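Local atomic coordinates of putative oxygenase (Streptomyces viridochromogenes Tue57, PDB entry 4XAA), a protein that probably acts as an iron- and 2-oxoglutarate-dependent oxygenase in orthosomycin antibiotic biosynthesis, and here holds a nickel ion in a double-stranded beta-helix fold. Residues A[25-30]-A[87-92]; A[139-144]-A[185-190]. All coordinates share one frame; numbering follows the deposited sequence.

Contact 1 (A[25-30]-A[87-92])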
ATOM      1  N   PRO A  25       3.922   9.245 -10.501  1.00 41.49           N
ATOM      2  CA  PRO A  25       2.531   9.638 -10.729  1.00 43.70           C
ATOM      3  C   PRO A  25       1.862   8.838 -11.839  1.00 44.06           C
ATOM      4  O   PRO A  25       2.496   8.439 -12.816  1.00 45.67           O
ATOM      5  CB  PRO A  25       2.637  11.115 -11.109  1.00 45.47           C
ATOM      6  CG  PRO A  25       3.952  11.566 -10.545  1.00 49.08           C
ATOM      7  CD  PRO A  25       4.852  10.376 -10.677  1.00 49.70           C
ATOM      8  N   VAL A  26       0.568   8.607 -11.662  1.00 41.48           N
ATOM      9  CA  VAL A  26      -0.219   7.793 -12.566  1.00 46.78           C
ATOM     10  C   VAL A  26      -1.507   8.533 -12.872  1.00 48.34           C
ATOM     11  O   VAL A  26      -1.936   8.618 -14.018  1.00 47.88           O
ATOM     12  CB  VAL A  26      -0.552   6.420 -11.965  1.00 42.79           C
ATOM     13  CG1 VAL A  26      -1.530   5.680 -12.848  1.00 45.69           C
ATOM     14  CG2 VAL A  26       0.708   5.608 -11.768  1.00 50.72           C
ATOM     15  N   LEU A  27      -2.121   9.065 -11.823  1.00 45.79           N
ATOM     16  CA  LEU A  27      -3.307   9.884 -11.974  1.00 42.13           C
ATOM     17  C   LEU A  27      -2.953  11.357 -11.928  1.00 42.69           C
ATOM     18  O   LEU A  27      -1.980  11.750 -11.289  1.00 45.87           O
ATOM     19  CB  LEU A  27      -4.324   9.569 -10.887  1.00 45.20           C
ATOM     20  CG  LEU A  27      -4.772   8.111 -10.825  1.00 46.49           C
ATOM     21  CD1 LEU A  27      -5.584   7.850  -9.552  1.00 39.40           C
ATOM     22  CD2 LEU A  27      -5.550   7.752 -12.083  1.00 41.46           C
ATOM     23  N   ALA A  28      -3.742  12.163 -12.626  1.00 40.96           N
ATOM     24  CA  ALA A  28      -3.630  13.601 -12.549  1.00 41.57           C
ATOM     25  C   ALA A  28      -3.754  14.049 -11.105  1.00 43.65           C
ATOM     26  O   ALA A  28      -4.608  13.550 -10.375  1.00 47.07           O
ATOM     27  CB  ALA A  28      -4.701  14.262 -13.411  1.00 50.97           C
ATOM     28  N   PRO A  29      -2.894  14.993 -10.692  1.00 46.03           N
ATOM     29  CA  PRO A  29      -2.801  15.566  -9.345  1.00 43.53           C
ATOM     30  C   PRO A  29      -4.147  15.918  -8.733  1.00 45.56           C
ATOM     31  O   PRO A  29      -4.330  15.756  -7.522  1.00 46.50           O
ATOM     32  CB  PRO A  29      -1.975  16.830  -9.571  1.00 39.50           C
ATOM     33  CG  PRO A  29      -1.072  16.454 -10.673  1.00 43.37           C
ATOM     34  CD  PRO A  29      -1.885  15.573 -11.596  1.00 42.06           C
ATOM     35  N   ASP A  30      -5.062  16.406  -9.563  1.00 42.74           N
ATOM     36  CA  ASP A  30      -6.408  16.758  -9.121  1.00 48.02           C
ATOM     37  C   ASP A  30      -7.180  15.527  -8.672  1.00 43.87           C
ATOM     38  O   ASP A  30      -7.981  15.599  -7.750  1.00 46.46           O
ATOM     39  CB  ASP A  30      -7.165  17.475 -10.249  1.00 49.52           C
ATOM     40  CG  ASP A  30      -8.595  17.816  -9.875  1.00 51.94           C
ATOM     41  OD1 ASP A  30      -9.522  17.253 -10.498  1.00 57.29           O
ATOM     42  OD2 ASP A  30      -8.793  18.644  -8.963  1.00 52.17           O
ATOM     43  N   LEU A  87     -11.188   5.063  -7.539  1.00 37.44           N
ATOM     44  CA  LEU A  87     -10.519   3.774  -7.339  1.00 40.67           C
ATOM     45  C   LEU A  87     -10.444   2.977  -8.625  1.00 40.45           C
ATOM     46  O   LEU A  87      -9.587   2.104  -8.782  1.00 35.18           O
ATOM     47  CB  LEU A  87     -11.243   2.924  -6.304  1.00 37.61           C
ATOM     48  CG  LEU A  87     -11.381   3.443  -4.887  1.00 36.46           C
ATOM     49  CD1 LEU A  87     -12.285   2.466  -4.146  1.00 37.48           C
ATOM     50  CD2 LEU A  87     -10.015   3.578  -4.220  1.00 33.56           C
ATOM     51  N   HIS A  88     -11.354   3.286  -9.544  1.00 41.60           N
ATOM     52  CA  HIS A  88     -11.571   2.448 -10.711  1.00 41.96           C
ATOM     53  C   HIS A  88     -11.145   3.106 -12.006  1.00 43.54           C
ATOM     54  O   HIS A  88     -11.538   2.660 -13.088  1.00 47.00           O
ATOM     55  CB  HIS A  88     -13.037   2.052 -10.751  1.00 35.99           C
ATOM     56  CG  HIS A  88     -13.545   1.608  -9.416  1.00 42.40           C
ATOM     57  ND1 HIS A  88     -13.088   0.467  -8.790  1.00 32.27           N
ATOM     58  CD2 HIS A  88     -14.432   2.174  -8.561  1.00 42.06           C
ATOM     59  CE1 HIS A  88     -13.685   0.341  -7.620  1.00 38.45           C
ATOM     60  NE2 HIS A  88     -14.505   1.361  -7.456  1.00 39.48           N
ATOM     61  N   ARG A  89     -10.346   4.165 -11.888  1.00 41.42           N
ATOM     62  CA  ARG A  89      -9.695   4.753 -13.052  1.00 48.68           C
ATOM     63  C   ARG A  89      -8.942   3.640 -13.753  1.00 46.04           C
ATOM     64  O   ARG A  89      -8.354   2.771 -13.114  1.00 42.77           O
ATOM     65  CB  ARG A  89      -8.737   5.895 -12.672  1.00 45.13           C
ATOM     66  CG  ARG A  89      -9.396   7.129 -12.079  1.00 46.36           C
ATOM     67  CD  ARG A  89     -10.272   7.853 -13.096  1.00 52.22           C
ATOM     68  NE  ARG A  89      -9.498   8.327 -14.239  1.00 57.52           N
ATOM     69  CZ  ARG A  89      -9.977   8.403 -15.475  1.00 67.32           C
ATOM     70  NH1 ARG A  89     -11.230   8.041 -15.718  1.00 74.69           N
ATOM     71  NH2 ARG A  89      -9.209   8.838 -16.470  1.00 68.73           N
ATOM     72  N   GLU A  90      -8.979   3.667 -15.071  1.00 45.95           N
ATOM     73  CA  GLU A  90      -8.403   2.611 -15.878  1.00 49.12           C
ATOM     74  C   GLU A  90      -6.874   2.601 -15.851  1.00 47.29           C
ATOM     75  O   GLU A  90      -6.255   1.566 -16.097  1.00 47.55           O
ATOM     76  CB  GLU A  90      -8.891   2.753 -17.318  1.00 53.23           C
ATOM     77  CG  GLU A  90      -8.701   4.165 -17.880  1.00 54.87           C
ATOM     78  CD  GLU A  90      -9.902   5.098 -17.628  1.00 69.52           C
ATOM     79  OE1 GLU A  90     -10.649   4.907 -16.627  1.00 62.05           O
ATOM     80  OE2 GLU A  90     -10.094   6.025 -18.446  1.00 70.60           O
ATOM     81  N   GLU A  91      -6.264   3.749 -15.569  1.00 45.70           N
ATOM     82  CA  GLU A  91      -4.813   3.829 -15.548  1.00 43.00           C
ATOM     83  C   GLU A  91      -4.211   2.904 -14.486  1.00 44.26           C
ATOM     84  O   GLU A  91      -3.085   2.410 -14.636  1.00 46.44           O
ATOM     85  CB  GLU A  91      -4.359   5.267 -15.304  1.00 51.73           C
ATOM     86  CG  GLU A  91      -4.766   6.256 -16.389  1.00 52.85           C
ATOM     87  CD  GLU A  91      -6.138   6.855 -16.139  1.00 59.08           C
ATOM     88  OE1 GLU A  91      -6.932   6.225 -15.397  1.00 53.41           O
ATOM     89  OE2 GLU A  91      -6.416   7.955 -16.679  1.00 59.83           O
ATOM     90  N   LEU A  92      -4.963   2.662 -13.421  1.00 41.03           N
ATOM     91  CA  LEU A  92      -4.447   1.891 -12.298  1.00 42.87           C
ATOM     92  C   LEU A  92      -4.244   0.441 -12.681  1.00 40.57           C
ATOM     93  O   LEU A  92      -3.158  -0.101 -12.503  1.00 41.20           O
ATOM     94  CB  LEU A  92      -5.379   2.001 -11.103  1.00 39.26           C
ATOM     95  CG  LEU A  92      -5.448   3.437 -10.586  1.00 40.10           C
ATOM     96  CD1 LEU A  92      -6.453   3.562  -9.448  1.00 42.79           C
ATOM     97  CD2 LEU A  92      -4.081   3.909 -10.153  1.00 34.79           C
TER
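The His-88 imidazole carries CB of Leu-87 on one face, 3.7 Å above the ring plane and over its centre. The ring of Tyr-109 also meets it, with the two planes at about 70°. The Arg-89 guanidinium lies between two carboxylates. Arg-89 NH2 forms a salt bridge with Glu-91 OE2 at 2.9 Å, but the hydrogen bond within it is bent and weak. Glu-90 OE1, 3.3 Å from Arg-89 NH1, lies well out of the guanidinium plane, so this pair rests on charge alone. Bends at chi2 and chi3 fold the Arg-89 chain back toward both acids.

The contact itself is made by carbon. Val-26 CG1 is anti to the backbone N (chi1 172°) and lies 3.8 Å from Glu-91 CB, the two side chains sliding past each other in opposite directions. The Leu-27 side chain crosses that of Arg-89 obliquely, and Leu-27 CD2 lies 3.7 Å from Arg-89 CB. Leu-27 CD2 is also 3.9 Å from Glu-91 OE1. Deeper in, Leu-92 CD2 faces Val-26 CG1 at 4.1 Å. Ile-32 and Leu-35 of helix 29-47 also pack on Leu-27.

The contact joins the loop that leads into helix 29-47 to the first turn of helix 90-100. Its chemistry implies hydrophobic packing beside a salt-bridge network: the charges pair within 87-92, and the aliphatic parts of Arg-89 and Glu-91 meet the apolar loop.

Contact 2 (A[139-144]-A[185-190])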
ATOM      1  N   LEU A 139      -0.927  -2.083  -5.645  1.00 38.75           N
ATOM      2  CA  LEU A 139      -0.629  -0.706  -6.015  1.00 40.18           C
ATOM      3  C   LEU A 139      -0.899   0.156  -4.810  1.00 42.65           C
ATOM      4  O   LEU A 139      -2.010   0.162  -4.285  1.00 40.89           O
ATOM      5  CB  LEU A 139      -1.467  -0.230  -7.207  1.00 45.82           C
ATOM      6  CG  LEU A 139      -0.838  -0.366  -8.597  1.00 46.31           C
ATOM      7  CD1 LEU A 139      -0.497  -1.809  -8.866  1.00 43.19           C
ATOM      8  CD2 LEU A 139      -1.784   0.150  -9.655  1.00 43.25           C
ATOM      9  N   SER A 140       0.130   0.854  -4.351  1.00 42.47           N
ATOM     10  CA  SER A 140      -0.013   1.749  -3.222  1.00 39.75           C
ATOM     11  C   SER A 140      -0.037   3.161  -3.748  1.00 40.36           C
ATOM     12  O   SER A 140       0.989   3.689  -4.186  1.00 40.21           O
ATOM     13  CB  SER A 140       1.124   1.556  -2.215  1.00 38.74           C
ATOM     14  OG  SER A 140       1.179   0.210  -1.759  1.00 40.69           O
ATOM     15  N   ILE A 141      -1.222   3.754  -3.736  1.00 40.74           N
ATOM     16  CA  ILE A 141      -1.383   5.139  -4.139  1.00 46.46           C
ATOM     17  C   ILE A 141      -1.171   6.030  -2.928  1.00 42.70           C
ATOM     18  O   ILE A 141      -2.005   6.089  -2.031  1.00 43.85           O
ATOM     19  CB  ILE A 141      -2.773   5.420  -4.749  1.00 42.60           C
ATOM     20  CG1 ILE A 141      -3.102   4.400  -5.841  1.00 38.13           C
ATOM     21  CG2 ILE A 141      -2.813   6.825  -5.305  1.00 42.34           C
ATOM     22  CD1 ILE A 141      -4.570   4.405  -6.238  1.00 40.76           C
ATOM     23  N   CYS A 142      -0.042   6.723  -2.923  1.00 41.31           N
ATOM     24  CA  CYS A 142       0.361   7.569  -1.810  1.00 39.55           C
ATOM     25  C   CYS A 142      -0.334   8.922  -1.832  1.00 42.94           C
ATOM     26  O   CYS A 142      -0.229   9.674  -2.803  1.00 45.37           O
ATOM     27  CB  CYS A 142       1.875   7.726  -1.847  1.00 42.01           C
ATOM     28  SG  CYS A 142       2.619   6.088  -2.046  1.00 47.70           S
ATOM     29  N   LEU A 143      -1.066   9.223  -0.773  1.00 37.96           N
ATOM     30  CA  LEU A 143      -1.814  10.468  -0.723  1.00 43.96           C
ATOM     31  C   LEU A 143      -1.021  11.434   0.140  1.00 48.17           C
ATOM     32  O   LEU A 143      -1.414  12.574   0.347  1.00 56.54           O
ATOM     33  CB  LEU A 143      -3.232  10.246  -0.175  1.00 45.23           C
ATOM     34  CG  LEU A 143      -4.029   9.048  -0.716  1.00 39.95           C
ATOM     35  CD1 LEU A 143      -5.336   8.882   0.050  1.00 42.78           C
ATOM     36  CD2 LEU A 143      -4.305   9.187  -2.206  1.00 37.71           C
ATOM     37  N   ASP A 144       0.119  10.963   0.629  1.00 45.28           N
ATOM     38  CA  ASP A 144       1.044  11.805   1.368  1.00 48.50           C
ATOM     39  C   ASP A 144       2.514  11.576   0.973  1.00 47.67           C
ATOM     40  O   ASP A 144       2.871  10.531   0.407  1.00 44.74           O
ATOM     41  CB  ASP A 144       0.871  11.573   2.865  1.00 45.96           C
ATOM     42  CG  ASP A 144      -0.468  12.052   3.368  1.00 49.51           C
ATOM     43  OD1 ASP A 144      -0.672  13.279   3.398  1.00 51.31           O
ATOM     44  OD2 ASP A 144      -1.321  11.214   3.732  1.00 49.70           O
ATOM     45  N   GLY A 185       1.063  11.287  -4.700  1.00 47.96           N
ATOM     46  CA  GLY A 185       0.778  11.019  -6.094  1.00 41.53           C
ATOM     47  C   GLY A 185       1.525   9.807  -6.605  1.00 41.38           C
ATOM     48  O   GLY A 185       1.123   9.200  -7.597  1.00 43.53           O
ATOM     49  N   ASP A 186       2.626   9.460  -5.945  1.00 39.34           N
ATOM     50  CA  ASP A 186       3.388   8.284  -6.343  1.00 39.33           C
ATOM     51  C   ASP A 186       2.555   7.021  -6.209  1.00 40.33           C
ATOM     52  O   ASP A 186       1.703   6.910  -5.343  1.00 43.02           O
ATOM     53  CB  ASP A 186       4.658   8.149  -5.515  1.00 41.41           C
ATOM     54  CG  ASP A 186       5.695   9.190  -5.871  1.00 45.32           C
ATOM     55  OD1 ASP A 186       5.522   9.888  -6.901  1.00 47.47           O
ATOM     56  OD2 ASP A 186       6.691   9.295  -5.130  1.00 44.61           O
ATOM     57  N   VAL A 187       2.790   6.080  -7.101  1.00 41.41           N
ATOM     58  CA  VAL A 187       2.189   4.773  -6.987  1.00 39.19           C
ATOM     59  C   VAL A 187       3.304   3.753  -6.865  1.00 40.61           C
ATOM     60  O   VAL A 187       4.125   3.610  -7.770  1.00 44.51           O
ATOM     61  CB  VAL A 187       1.298   4.442  -8.185  1.00 41.25           C
ATOM     62  CG1 VAL A 187       0.806   3.018  -8.090  1.00 42.45           C
ATOM     63  CG2 VAL A 187       0.129   5.415  -8.242  1.00 42.50           C
ATOM     64  N   VAL A 188       3.357   3.080  -5.721  1.00 42.87           N
ATOM     65  CA  VAL A 188       4.322   2.023  -5.498  1.00 35.52           C
ATOM     66  C   VAL A 188       3.658   0.727  -5.876  1.00 40.71           C
ATOM     67  O   VAL A 188       2.497   0.511  -5.549  1.00 41.35           O
ATOM     68  CB  VAL A 188       4.773   1.972  -4.047  1.00 39.97           C
ATOM     69  CG1 VAL A 188       5.798   0.856  -3.835  1.00 36.80           C
ATOM     70  CG2 VAL A 188       5.332   3.318  -3.654  1.00 40.06           C
ATOM     71  N   VAL A 189       4.374  -0.130  -6.585  1.00 35.89           N
ATOM     72  CA  VAL A 189       3.829  -1.431  -6.890  1.00 40.16           C
ATOM     73  C   VAL A 189       4.758  -2.497  -6.313  1.00 40.23           C
ATOM     74  O   VAL A 189       5.965  -2.457  -6.511  1.00 35.59           O
ATOM     75  CB  VAL A 189       3.610  -1.580  -8.408  1.00 40.20           C
ATOM     76  CG1 VAL A 189       4.533  -0.666  -9.145  1.00 47.15           C
ATOM     77  CG2 VAL A 189       3.753  -3.013  -8.870  1.00 41.99           C
ATOM     78  N   HIS A 190       4.201  -3.416  -5.536  1.00 36.94           N
ATOM     79  CA  HIS A 190       5.040  -4.452  -4.969  1.00 36.15           C
ATOM     80  C   HIS A 190       4.386  -5.805  -5.077  1.00 38.43           C
ATOM     81  O   HIS A 190       3.154  -5.951  -5.040  1.00 35.78           O
ATOM     82  CB  HIS A 190       5.422  -4.131  -3.517  1.00 34.44           C
ATOM     83  CG  HIS A 190       4.290  -4.184  -2.541  1.00 41.67           C
ATOM     84  ND1 HIS A 190       3.496  -3.094  -2.262  1.00 42.05           N
ATOM     85  CD2 HIS A 190       3.851  -5.185  -1.736  1.00 40.90           C
ATOM     86  CE1 HIS A 190       2.599  -3.425  -1.348  1.00 41.56           C
ATOM     87  NE2 HIS A 190       2.794  -4.689  -1.012  1.00 43.32           N
TER
HETATM   88  O   HOH W   1       2.844  -0.859  -3.379  1.00 44.01           O
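Val-188 O is the best-held polar atom, gripped by one strong and one weak hydrogen bond and a CA-H...O contact. Ser-140 N approaches Val-188 O in the carbonyl plane at 2.7 Å, and the bond is almost straight (177°). A water donates a weak bond to Val-188 O at 2.6 Å. Leu-139 CA adds the third contact, 3.4 Å from Val-188 O.

The same water joins Ser-140 OG and His-190 ND1, each 2.6 Å from the water O. It lies in the plane of the imidazole, at the ring edge. His-190 CG takes the crowded position between the backbone N and the carbonyl carbon (chi1 68°). The other ring nitrogen, NE2, is hydrogen-bonded to Asp-127 OD2, a nickel ligand.

Strands 139-142 and 186-190 run antiparallel (159°). Val-188 N returns a bond to Ser-140 O at 2.9 Å, on a lone pair. Cys-142 N reaches Asp-186 O nearly along the C=O axis at 3.0 Å. Beyond it, Gly-185 N bonds Cys-142 O; the positive phi of Gly-185 suits glycine.

Leu-139, Ile-141, Val-187 and Val-189 share one face of the sheet. Leu-139 CG crosses obliquely to Val-187 CG1 at 3.8 Å. Helix 90-100 covers this face through Ala-96, Leu-95 and Phe-99. Ser-140 and Val-188 point to the other face.

The pair belongs to the larger sheet of the double-stranded beta helix. Ser-140, acting through the water, and Asp-127 probably fix the rotation of the His-190 ring. This chemistry is consistent with a second-shell role, His-190 helping to position Asp-127. The nearby carboxylate and metal probably polarise the imidazole.

The centres of contacts 1 and 2 lie 10 Å apart, and the two touch directly. Val-26 CG2 meets Val-187 CG2 at 3.6 Å. Leu-92 packs with CD1 on Ile-141 CD1 at 3.8 Å, and its carbonyl O lies 3.2 Å from Leu-139 CD2. Contact 1 thus continues the apolar layer over the sheet face of Leu-139, Ile-141 and Val-187. The metal site borders contact 2: the side chain of His-190 is about 5 Å from the nickel, whose protein ligands are His-125, Asp-127 and His-196. Nickel probably takes the place of the iron expected for this family. Contact 1 packs the loop before helix 29-47 against the start of helix 90-100 and holds no metal ligand.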